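Long-range contact in B12-binding domain-containing protein (Kitasatospora setae, PDB 6WTF), which probably methylates C2 of tryptophan as a radical S-adenosylmethionine enzyme that binds cobalamin and a [4Fe-4S] cluster: residues A[126-131]-A[188-193]. Sequence-based numbering, arbitrary orientation.
Sequences KGPGEK and VWQVDQ
The carboxamide of Q190 reaches across to the turn at 126-128 and offers both N-H groups of one nitrogen to two backbone carbonyls. Q190 NE2 lies 2.6 Å from P128 O, meeting it in the carbonyl plane on a lone pair, and 2.9 Å from K126 O, where it stands 25° off the plane of that second carbonyl. Both acceptors lie close to the plane of the amide, so the pair of bonds fixes how the group is turned about its last torsion. Q190 CG sits beside the backbone N and anti to the carbonyl carbon (chi1 -67°), and the extended chain beyond it carries the amide to the turn, crossing the P128 ring at about a right angle; Q190 CG also lies over the centre of one face of the W189 ring. With an alanine here, the carbonyls of K126 and P128 would probably lose their shared donor, and the W189 face the methylene covering it. Next to this, P128 CG packs against V191 CG2 at 3.6 Å.

The turn links strand 123-125 of the Rossmann-like B12-binding domain to helix 130-141, at whose start G129 N and E130 OE1 hydrogen-bond cobalamin. E130 divides its carboxylate: OE1 serves the cofactor, while OE2 receives the backbone N of D192 at 2.7 Å, a nearly straight bond arriving on the anti side, 23° out of the carboxylate plane. D192 turns its own carboxylate to S195 OG and L194 N. A water bridges P128 O, Q190 O and K131 N. Farther along, the aliphatic part of K131 runs over the 190-192 backbone, K131 CG 3.3 Å from Q190 O and K131 CE 3.3 Å from V191 O.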
ATOM      1  N   LYS A 126      12.263  -9.370   1.348  1.00 17.72           N
ATOM      2  CA  LYS A 126      12.075  -7.922   1.368  1.00 17.75           C
ATOM      3  C   LYS A 126      12.029  -7.415  -0.067  1.00 17.04           C
ATOM      4  O   LYS A 126      12.966  -7.645  -0.839  1.00 17.68           O
ATOM      5  CB  LYS A 126      13.199  -7.226   2.136  1.00 19.47           C
ATOM      6  CG  LYS A 126      13.050  -5.708   2.263  1.00 16.25           C
ATOM      7  CD  LYS A 126      14.294  -5.108   2.928  1.00 18.55           C
ATOM      8  CE  LYS A 126      14.157  -3.603   3.182  1.00 17.93           C
ATOM      9  NZ  LYS A 126      13.225  -3.309   4.302  1.00 16.69           N
ATOM     10  N   GLY A 127      10.945  -6.734  -0.424  1.00 13.58           N
ATOM     11  CA  GLY A 127      10.778  -6.250  -1.771  1.00 17.14           C
ATOM     12  C   GLY A 127      10.079  -7.275  -2.640  1.00 17.20           C
ATOM     13  O   GLY A 127       9.453  -8.216  -2.142  1.00 14.87           O
ATOM     14  N   PRO A 128      10.164  -7.105  -3.960  1.00 17.36           N
ATOM     15  CA  PRO A 128       9.512  -8.058  -4.871  1.00 18.86           C
ATOM     16  C   PRO A 128      10.061  -9.459  -4.662  1.00 18.22           C
ATOM     17  O   PRO A 128      11.260  -9.654  -4.457  1.00 18.85           O
ATOM     18  CB  PRO A 128       9.850  -7.526  -6.269  1.00 18.91           C
ATOM     19  CG  PRO A 128      10.443  -6.157  -6.080  1.00 20.83           C
ATOM     20  CD  PRO A 128      10.622  -5.873  -4.628  1.00 18.72           C
ATOM     21  N   GLY A 129       9.167 -10.440  -4.697  1.00 17.47           N
ATOM     22  CA  GLY A 129       9.551 -11.784  -4.317  1.00 18.17           C
ATOM     23  C   GLY A 129       9.499 -12.850  -5.390  1.00 21.33           C
ATOM     24  O   GLY A 129       9.818 -14.009  -5.110  1.00 23.44           O
ATOM     25  N   GLU A 130       9.104 -12.492  -6.614  1.00 21.37           N
ATOM     26  CA  GLU A 130       8.831 -13.517  -7.620  1.00 20.51           C
ATOM     27  C   GLU A 130      10.087 -14.306  -7.982  1.00 21.35           C
ATOM     28  O   GLU A 130      10.019 -15.519  -8.220  1.00 22.29           O
ATOM     29  CB  GLU A 130       8.211 -12.889  -8.870  1.00 19.57           C
ATOM     30  CG  GLU A 130       8.999 -11.740  -9.475  1.00 23.60           C
ATOM     31  CD  GLU A 130       8.423 -10.374  -9.142  1.00 21.81           C
ATOM     32  OE1 GLU A 130       7.950 -10.165  -8.002  1.00 18.61           O
ATOM     33  OE2 GLU A 130       8.439  -9.511 -10.042  1.00 23.06           O
ATOM     34  N   LYS A 131      11.242 -13.647  -8.027  1.00 20.72           N
ATOM     35  CA  LYS A 131      12.454 -14.372  -8.396  1.00 22.74           C
ATOM     36  C   LYS A 131      13.046 -15.110  -7.200  1.00 23.17           C
ATOM     37  O   LYS A 131      13.478 -16.261  -7.329  1.00 22.97           O
ATOM     38  CB  LYS A 131      13.479 -13.412  -8.996  1.00 23.31           C
ATOM     39  CG  LYS A 131      12.927 -12.554 -10.119  1.00 25.32           C
ATOM     40  CD  LYS A 131      13.714 -12.742 -11.406  1.00 30.40           C
ATOM     41  CE  LYS A 131      13.034 -12.050 -12.577  1.00 26.08           C
ATOM     42  NZ  LYS A 131      12.224 -12.996 -13.390  1.00 29.41           N
ATOM     43  N   VAL A 188      15.810  -3.868  -8.431  1.00 21.64           N
ATOM     44  CA  VAL A 188      15.321  -4.103  -9.789  1.00 23.50           C
ATOM     45  C   VAL A 188      15.526  -5.562 -10.182  1.00 23.71           C
ATOM     46  O   VAL A 188      14.692  -6.161 -10.873  1.00 23.61           O
ATOM     47  CB  VAL A 188      16.005  -3.144 -10.782  1.00 23.00           C
ATOM     48  CG1 VAL A 188      15.668  -3.532 -12.211  1.00 21.07           C
ATOM     49  CG2 VAL A 188      15.588  -1.705 -10.509  1.00 22.42           C
ATOM     50  N   TRP A 189      16.633  -6.161  -9.737  1.00 21.72           N
ATOM     51  CA  TRP A 189      16.905  -7.554 -10.065  1.00 21.46           C
ATOM     52  C   TRP A 189      15.855  -8.500  -9.499  1.00 23.51           C
ATOM     53  O   TRP A 189      15.754  -9.640  -9.965  1.00 19.91           O
ATOM     54  CB  TRP A 189      18.284  -7.966  -9.553  1.00 23.25           C
ATOM     55  CG  TRP A 189      18.390  -8.047  -8.058  1.00 22.28           C
ATOM     56  CD1 TRP A 189      18.735  -7.040  -7.198  1.00 23.35           C
ATOM     57  CD2 TRP A 189      18.148  -9.202  -7.247  1.00 20.33           C
ATOM     58  NE1 TRP A 189      18.726  -7.501  -5.901  1.00 20.29           N
ATOM     59  CE2 TRP A 189      18.370  -8.824  -5.904  1.00 22.53           C
ATOM     60  CE3 TRP A 189      17.773 -10.520  -7.524  1.00 21.85           C
ATOM     61  CZ2 TRP A 189      18.224  -9.718  -4.843  1.00 23.75           C
ATOM     62  CZ3 TRP A 189      17.627 -11.405  -6.468  1.00 22.55           C
ATOM     63  CH2 TRP A 189      17.851 -11.001  -5.145  1.00 22.02           C
ATOM     64  N   GLN A 190      15.101  -8.072  -8.482  1.00 23.02           N
ATOM     65  CA  GLN A 190      14.052  -8.912  -7.918  1.00 24.24           C
ATOM     66  C   GLN A 190      12.788  -8.946  -8.771  1.00 22.92           C
ATOM     67  O   GLN A 190      11.945  -9.825  -8.562  1.00 21.67           O
ATOM     68  CB  GLN A 190      13.708  -8.448  -6.496  1.00 19.70           C
ATOM     69  CG  GLN A 190      14.836  -8.651  -5.481  1.00 20.96           C
ATOM     70  CD  GLN A 190      14.510  -8.097  -4.104  1.00 20.16           C
ATOM     71  OE1 GLN A 190      15.364  -7.503  -3.441  1.00 21.02           O
ATOM     72  NE2 GLN A 190      13.274  -8.293  -3.665  1.00 18.70           N
ATOM     73  N   VAL A 191      12.661  -8.051  -9.742  1.00 21.67           N
ATOM     74  CA  VAL A 191      11.416  -7.836 -10.474  1.00 23.38           C
ATOM     75  C   VAL A 191      11.387  -8.695 -11.731  1.00 23.51           C
ATOM     76  O   VAL A 191      12.397  -8.835 -12.433  1.00 24.39           O
ATOM     77  CB  VAL A 191      11.250  -6.345 -10.831  1.00 21.88           C
ATOM     78  CG1 VAL A 191      10.020  -6.135 -11.701  1.00 21.82           C
ATOM     79  CG2 VAL A 191      11.175  -5.489  -9.576  1.00 22.43           C
ATOM     80  N   ASP A 192      10.221  -9.282 -12.009  1.00 22.11           N
ATOM     81  CA  ASP A 192       9.939  -9.939 -13.286  1.00 23.50           C
ATOM     82  C   ASP A 192       9.395  -8.865 -14.224  1.00 22.69           C
ATOM     83  O   ASP A 192       8.223  -8.489 -14.144  1.00 21.66           O
ATOM     84  CB  ASP A 192       8.961 -11.096 -13.082  1.00 25.21           C
ATOM     85  CG  ASP A 192       8.546 -11.783 -14.383  1.00 28.25           C
ATOM     86  OD1 ASP A 192       8.919 -11.326 -15.487  1.00 28.71           O
ATOM     87  OD2 ASP A 192       7.846 -12.818 -14.291  1.00 31.95           O
ATOM     88  N   GLN A 193      10.255  -8.353 -15.102  1.00 23.14           N
ATOM     89  CA  GLN A 193       9.910  -7.234 -15.972  1.00 24.29           C
ATOM     90  C   GLN A 193       9.356  -7.666 -17.324  1.00 24.16           C
ATOM     91  O   GLN A 193       8.988  -6.802 -18.125  1.00 23.65           O
ATOM     92  CB  GLN A 193      11.135  -6.333 -16.196  1.00 23.55           C
ATOM     93  CG  GLN A 193      11.847  -5.891 -14.920  1.00 21.20           C
ATOM     94  CD  GLN A 193      12.967  -4.905 -15.189  1.00 21.06           C
ATOM     95  OE1 GLN A 193      14.121  -5.155 -14.844  1.00 24.22           O
ATOM     96  NE2 GLN A 193      12.632  -3.775 -15.797  1.00 22.38           N
TER
HETATM   97  O   HOH W   1      15.482  -7.375  -1.003  1.00 22.57           O
HETATM   98  O   HOH W   2      12.302 -11.675  -6.620  1.00 21.66           O